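Local structure of metallo-beta-lactamase 1 (Acinetobacter baumannii, 5MMD) at residues Gly138-Thr141 / Ile142-Val146; Tyr98-Ala101 / Leu102-Glu105; Ile161-Leu164 / Glu165-Gly168. The protein is a zinc-dependent metallo-beta-lactamase that probably opens the ring of beta-lactam antibiotics with water, giving a substituted beta-amino acid and hence antibiotic resistance. All blocks are in the same frame, centred on the assembly; numbering follows the deposited sequence.

In the fold
All three contacts are local, between residues close in sequence, and they come in the order interaction 2, interaction 1, interaction 3. Interaction 2 joins strand 97-100 of the seven-stranded sheet to helix 101-109. Interaction 1 lies in the loop between strands 131-134 and 146-149 of the five-stranded sheet, and interaction 3 in the loop that follows strand 154-158 of that same sheet. The centres of interactions 1 and 2 are about 12 Å apart and the two touch, chiefly where Thr103 meets Asp143. Interaction 3 lies, centre to centre, about 16 Å from interaction 1, without touching it, and about 26 Å from interaction 2. The loop carrying zinc ligand His140 is thus bonded to the N-terminal turn of helix 101-109, tying the two sheets together.

Interaction 1: Gly138-Thr141 / Ile142-Val146; sequences GGHT and IDNLV. With ZN (zinc ion), chain E.
This is a tight, buried loop closure, in which Thr141 is gripped by Asp143 and Asn144 in the connection between strands 131-134 and 146-149. The amide oxygen of Asn144 reaches back over the loop: Thr141 N donates to Asn144 OD1 at 3.1 Å, with a nearly straight N-H...O angle of 168°. The donor sits well above the plane of the Asn144 amide and not on a lone pair. Asn144 can fold back this way because chi1 of 46° tucks CG between its own N and carbonyl carbon. His140 N is also near OD1, but the angle there is too poor for a bond. On the other end of the amide, ND2 makes a weak bond to Gly137 O.

The Gly-Gly-His-Thr loop of this class B enzyme carries His140, a ligand of zinc site 1. His140 NE2 binds the zinc ion at 1.9 Å, and His78, His80 and a water, 1.8 Å from the zinc ion, complete the site. The His78 and His80 rings stand steeply to the His140 ring.

Thr141 OG1 donates to Asp143 OD1 at 2.7 Å. The carboxylate oxygen is met on its syn side, 30° out of the carboxylate plane. The second oxygen, OD2, is bonded to Thr103 OG1 on helix 101-109, so the buried carboxylate is held at both oxygens. Gly139 N donates to Thr141 O at 3.1 Å, bridging the two residues either side of His140.

Interaction 2: Tyr98-Ala101 / Leu102-Glu105; sequences YASA and LTNE
Ser100 lays its hydroxyl across the first turn of helix 101-109, where OG meets the backbone N of Thr103 and takes its hydrogen at 2.9 Å along an almost straight line (163°). This is an N-cap: Ser100 is the last residue before the helix, and its side chain satisfies an N-H of the first turn, which has no helical carbonyl preceding it to bond to. A chi1 of 71° swings OG back over the helix start and brings the oxygen round to that N-H.

A water bridges the Ser100 backbone and the Thr103 side chain. It accepts from Ser100 N at 2.9 Å and donates to Thr103 OG1 at 2.8 Å. The Thr103 hydroxyl therefore serves two partners, this water and Asp143. Its methyl points the other way, CG2 resting 3.7 Å from Ala99 CB, so the buried threonine divides its branches between polar and apolar neighbours.

Regular helix bonding starts at once. Asn104 N donates to Ser100 O at 3.0 Å, and Glu105 N to Ala101 O at 2.9 Å, though the latter is bent, at 138°. The CG of Glu105 also passes close to that carbonyl, 3.4 Å from Ala101 O.

Around this junction, strand 97-100 runs parallel to strands 70-75 and 117-119 on its two sides. Together with helix 101-109 and strand 117-119 it forms a beta-alpha-beta unit. Asn104 OD1 accepts from Ala115 N, just ahead of strand 117-119, while Ser100 packs on Phe119 of that strand and on Leu145 of the zinc-binding loop.

Interaction 3: Ile161-Leu164 / Glu165-Gly168; sequences IRSL and ESSG
Arg162 sends its side chain across the loop to the carbonyl of Gly168, bending twice on the way. From CB, which heads toward residues 165-168, the chain turns at chi2 (-67°) and again at chi3, and CG and CD each pass 3.9 Å from Gly168 O. The bends bring the guanidinium alongside that oxygen. NE donates to Gly168 O at 2.9 Å, in the carbonyl plane and on a lone pair; the oxygen lies at the guanidinium edge, 19° out of its plane. NH2 adds a weak bond to the same atom at 3.3 Å. CZ, at the middle of the group, has Ser166 OG over one face, 3.8 Å away; that hydroxyl is placed for contact and not for a bond to NH2.

What Ser166 OG does bond is Ser163 OG, at 2.9 Å, and either could be the donor. The two serines are the ends of a type I beta turn, closed by Ser166 N to Ser163 O at 3.0 Å. A water bridges Leu164 N and Glu165 OE1.

Ser166 O accepts from His212 NE2 of helix 208-223, against which Leu164 also packs. The loop follows shortly after the zinc ligand Cys159, and the side chain of Arg162 comes within about 5 Å of that of His201, another ligand. In class B1 metallo-beta-lactamases the loop in this position borders the active-site groove.

Interaction 1: Gly138-Thr141 / Ile142-Val146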
loop_
_atom_site.group_PDB
_atom_site.type_symbol
_atom_site.label_atom_id
_atom_site.label_comp_id
_atom_site.label_asym_id
_atom_site.label_seq_id
_atom_site.Cartn_x
_atom_site.Cartn_y
_atom_site.Cartn_z
ATOM N N GLY A 138 -1.446 -4.288 14.095
ATOM C CA GLY A 138 -1.440 -2.840 13.977
ATOM C C GLY A 138 -0.040 -2.272 13.902
ATOM O O GLY A 138 0.890 -2.909 14.388
ATOM N N GLY A 139 0.093 -1.079 13.314
ATOM C CA GLY A 139 1.377 -0.378 13.212
ATOM C C GLY A 139 1.129 1.084 12.888
ATOM O O GLY A 139 0.693 1.838 13.738
ATOM N N HIS A 140 1.386 1.451 11.640
ATOM C CA HIS A 140 1.004 2.738 11.101
ATOM C C HIS A 140 -0.461 3.054 11.436
ATOM O O HIS A 140 -0.782 4.192 11.796
ATOM C CB HIS A 140 1.222 2.736 9.614
ATOM C CG HIS A 140 0.685 3.934 8.910
ATOM N ND1 HIS A 140 1.230 5.194 9.049
ATOM C CD2 HIS A 140 -0.369 4.064 8.065
ATOM C CE1 HIS A 140 0.522 6.048 8.311
ATOM N NE2 HIS A 140 -0.454 5.385 7.708
ATOM N N THR A 141 -1.323 2.036 11.259
ATOM C CA THR A 141 -2.740 2.102 11.590
ATOM C C THR A 141 -3.198 0.722 12.051
ATOM O O THR A 141 -2.499 -0.296 11.876
ATOM C CB THR A 141 -3.622 2.573 10.398
ATOM O OG1 THR A 141 -3.437 1.712 9.256
ATOM C CG2 THR A 141 -3.297 4.024 10.026
ATOM N N ILE A 142 -4.401 0.666 12.604
ATOM C CA ILE A 142 -4.938 -0.575 13.079
ATOM C C ILE A 142 -5.218 -1.514 11.890
ATOM O O ILE A 142 -5.206 -2.712 12.064
ATOM C CB ILE A 142 -6.237 -0.348 13.899
ATOM C CG1 ILE A 142 -6.719 -1.660 14.533
ATOM C CG2 ILE A 142 -7.315 0.236 13.022
ATOM C CD1 ILE A 142 -5.723 -2.330 15.514
ATOM N N ASP A 143 -5.464 -0.974 10.692
ATOM C CA ASP A 143 -5.930 -1.831 9.586
ATOM C C ASP A 143 -4.853 -2.157 8.553
ATOM O O ASP A 143 -5.143 -2.875 7.584
ATOM C CB ASP A 143 -7.122 -1.188 8.872
ATOM C CG ASP A 143 -6.809 0.214 8.316
ATOM O OD1 ASP A 143 -5.980 0.912 8.915
ATOM O OD2 ASP A 143 -7.405 0.627 7.289
ATOM N N ASN A 144 -3.624 -1.668 8.750
ATOM C CA ASN A 144 -2.654 -1.703 7.646
ATOM C C ASN A 144 -2.370 -3.150 7.220
ATOM O O ASN A 144 -2.209 -4.055 8.047
ATOM C CB ASN A 144 -1.332 -0.948 7.928
ATOM C CG ASN A 144 -0.697 -1.224 9.294
ATOM O OD1 ASN A 144 0.005 -0.336 9.808
ATOM N ND2 ASN A 144 -0.857 -2.413 9.848
ATOM N N LEU A 145 -2.375 -3.329 5.902
ATOM C CA LEU A 145 -2.073 -4.601 5.241
ATOM C C LEU A 145 -0.777 -4.523 4.427
ATOM O O LEU A 145 -0.397 -3.451 3.962
ATOM C CB LEU A 145 -3.189 -4.995 4.265
ATOM C CG LEU A 145 -4.629 -5.037 4.732
ATOM C CD1 LEU A 145 -5.619 -5.338 3.574
ATOM C CD2 LEU A 145 -4.747 -6.088 5.819
ATOM N N VAL A 146 -0.151 -5.685 4.230
ATOM C CA VAL A 146 0.937 -5.848 3.256
ATOM C C VAL A 146 0.563 -6.820 2.173
ATOM O O VAL A 146 -0.333 -7.647 2.349
ATOM C CB VAL A 146 2.248 -6.317 3.896
ATOM C CG1 VAL A 146 2.659 -5.370 5.043
ATOM C CG2 VAL A 146 2.157 -7.739 4.380
HETATM ZN ZN ZN E . -1.598 6.157 6.375
HETATM O O HOH W 1 -0.767 7.284 5.238
#

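Interaction 2: Tyr98-Ala101 / Leu102-Glu105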
loop_
_atom_site.group_PDB
_atom_site.type_symbol
_atom_site.label_atom_id
_atom_site.label_comp_id
_atom_site.label_asym_id
_atom_site.label_seq_id
_atom_site.Cartn_x
_atom_site.Cartn_y
_atom_site.Cartn_z
ATOM N N TYR A 98 -10.988 -3.533 -3.791
ATOM C CA TYR A 98 -10.902 -4.389 -2.618
ATOM C C TYR A 98 -10.319 -3.633 -1.421
ATOM O O TYR A 98 -9.458 -2.787 -1.571
ATOM C CB TYR A 98 -10.012 -5.610 -2.858
ATOM C CG TYR A 98 -10.424 -6.523 -3.968
ATOM C CD1 TYR A 98 -11.060 -7.714 -3.697
ATOM C CD2 TYR A 98 -10.138 -6.226 -5.289
ATOM C CE1 TYR A 98 -11.450 -8.569 -4.719
ATOM C CE2 TYR A 98 -10.513 -7.078 -6.315
ATOM C CZ TYR A 98 -11.129 -8.246 -6.029
ATOM O OH TYR A 98 -11.509 -9.100 -7.055
ATOM N N ALA A 99 -10.759 -4.021 -0.224
ATOM C CA ALA A 99 -10.116 -3.625 1.011
ATOM C C ALA A 99 -10.469 -4.640 2.071
ATOM O O ALA A 99 -11.358 -5.456 1.860
ATOM C CB ALA A 99 -10.553 -2.236 1.425
ATOM N N SER A 100 -9.797 -4.622 3.210
ATOM C CA SER A 100 -10.244 -5.485 4.305
ATOM C C SER A 100 -11.614 -4.994 4.846
ATOM O O SER A 100 -11.992 -3.840 4.663
ATOM C CB SER A 100 -9.224 -5.503 5.437
ATOM O OG SER A 100 -9.204 -4.248 6.127
ATOM N N ALA A 101 -12.358 -5.883 5.493
ATOM C CA ALA A 101 -13.634 -5.481 6.125
ATOM C C ALA A 101 -13.387 -4.326 7.130
ATOM O O ALA A 101 -14.171 -3.412 7.206
ATOM C CB ALA A 101 -14.267 -6.619 6.803
ATOM N N LEU A 102 -12.270 -4.388 7.852
ATOM C CA LEU A 102 -11.924 -3.388 8.863
ATOM C C LEU A 102 -11.647 -2.028 8.194
ATOM O O LEU A 102 -12.141 -0.966 8.610
ATOM C CB LEU A 102 -10.699 -3.834 9.659
ATOM C CG LEU A 102 -10.165 -2.802 10.650
ATOM C CD1 LEU A 102 -11.315 -2.279 11.558
ATOM C CD2 LEU A 102 -9.068 -3.403 11.471
ATOM N N THR A 103 -10.862 -2.070 7.138
ATOM C CA THR A 103 -10.616 -0.857 6.387
ATOM C C THR A 103 -11.950 -0.244 5.903
ATOM O O THR A 103 -12.162 0.954 6.047
ATOM C CB THR A 103 -9.699 -1.124 5.216
ATOM O OG1 THR A 103 -8.371 -1.270 5.718
ATOM C CG2 THR A 103 -9.748 0.024 4.212
ATOM N N ASN A 104 -12.849 -1.075 5.361
ATOM C CA ASN A 104 -14.146 -0.578 4.896
ATOM C C ASN A 104 -14.977 0.005 6.048
ATOM O O ASN A 104 -15.718 0.955 5.862
ATOM C CB ASN A 104 -14.943 -1.685 4.165
ATOM C CG ASN A 104 -14.862 -1.543 2.647
ATOM O OD1 ASN A 104 -14.152 -0.670 2.133
ATOM N ND2 ASN A 104 -15.590 -2.402 1.920
ATOM N N GLU A 105 -14.834 -0.543 7.244
ATOM C CA GLU A 105 -15.631 -0.034 8.356
ATOM C C GLU A 105 -15.153 1.351 8.749
ATOM O O GLU A 105 -15.972 2.212 9.098
ATOM C CB GLU A 105 -15.567 -0.970 9.545
ATOM C CG GLU A 105 -16.443 -2.200 9.392
ATOM C CD GLU A 105 -17.962 -1.895 9.335
ATOM O OE1 GLU A 105 -18.465 -0.981 10.042
ATOM O OE2 GLU A 105 -18.674 -2.592 8.567
HETATM O O HOH W 2 -7.523 -2.919 3.554
HETATM O O HOH W 3 -16.523 -3.841 6.419
#

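Interaction 3: Ile161-Leu164 / Glu165-Gly168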
loop_
_atom_site.group_PDB
_atom_site.type_symbol
_atom_site.label_atom_id
_atom_site.label_comp_id
_atom_site.label_asym_id
_atom_site.label_seq_id
_atom_site.Cartn_x
_atom_site.Cartn_y
_atom_site.Cartn_z
ATOM N N ILE A 161 5.463 0.071 6.555
ATOM C CA ILE A 161 6.913 -0.079 6.412
ATOM C C ILE A 161 7.505 1.253 6.060
ATOM O O ILE A 161 7.026 1.926 5.156
ATOM C CB ILE A 161 7.310 -1.153 5.311
ATOM C CG1 ILE A 161 6.838 -2.551 5.714
ATOM C CG2 ILE A 161 8.832 -1.131 5.051
ATOM C CD1 ILE A 161 7.319 -3.004 7.102
ATOM N N ARG A 162 8.539 1.646 6.798
ATOM C CA ARG A 162 9.239 2.898 6.563
ATOM C C ARG A 162 10.459 2.737 5.670
ATOM O O ARG A 162 11.140 1.712 5.702
ATOM C CB ARG A 162 9.677 3.498 7.895
ATOM C CG ARG A 162 8.484 3.769 8.825
ATOM C CD ARG A 162 7.582 4.884 8.285
ATOM N NE ARG A 162 8.268 6.182 8.373
ATOM C CZ ARG A 162 7.878 7.305 7.777
ATOM N NH1 ARG A 162 6.776 7.349 7.012
ATOM N NH2 ARG A 162 8.591 8.399 7.981
ATOM N N SER A 163 10.734 3.785 4.898
ATOM C CA SER A 163 11.906 3.817 4.041
ATOM C C SER A 163 13.180 3.895 4.870
ATOM O O SER A 163 13.192 4.422 6.009
ATOM C CB SER A 163 11.830 5.001 3.077
ATOM O OG SER A 163 12.046 6.186 3.793
ATOM N N LEU A 164 14.268 3.371 4.312
ATOM C CA LEU A 164 15.524 3.356 5.043
ATOM C C LEU A 164 15.995 4.774 5.379
ATOM O O LEU A 164 16.773 4.952 6.320
ATOM C CB LEU A 164 16.635 2.650 4.270
ATOM C CG LEU A 164 16.910 1.171 4.517
ATOM C CD1 LEU A 164 18.251 0.857 3.796
ATOM C CD2 LEU A 164 16.970 0.786 5.982
ATOM N N GLU A 165 15.570 5.766 4.597
ATOM C CA GLU A 165 16.016 7.152 4.825
ATOM C C GLU A 165 15.262 7.853 5.977
ATOM O O GLU A 165 15.626 8.960 6.396
ATOM C CB GLU A 165 15.860 7.981 3.536
ATOM C CG GLU A 165 16.779 7.543 2.408
ATOM C CD GLU A 165 16.381 6.193 1.744
ATOM O OE1 GLU A 165 15.171 5.843 1.684
ATOM O OE2 GLU A 165 17.320 5.504 1.271
ATOM N N SER A 166 14.244 7.189 6.493
ATOM C CA SER A 166 13.414 7.731 7.556
ATOM C C SER A 166 13.998 7.388 8.906
ATOM O O SER A 166 14.311 6.230 9.163
ATOM C CB SER A 166 11.998 7.175 7.455
ATOM O OG SER A 166 11.373 7.581 6.252
ATOM N N SER A 167 14.185 8.391 9.754
ATOM C CA SER A 167 14.646 8.181 11.114
ATOM C C SER A 167 13.501 7.851 12.082
ATOM O O SER A 167 13.737 7.534 13.246
ATOM C CB SER A 167 15.355 9.453 11.638
ATOM O OG SER A 167 14.342 10.443 11.791
ATOM N N GLY A 168 12.268 8.032 11.637
ATOM C CA GLY A 168 11.135 7.781 12.496
ATOM C C GLY A 168 9.928 7.256 11.746
ATOM O O GLY A 168 9.990 6.935 10.550
HETATM O O HOH W 4 14.402 3.180 1.487
#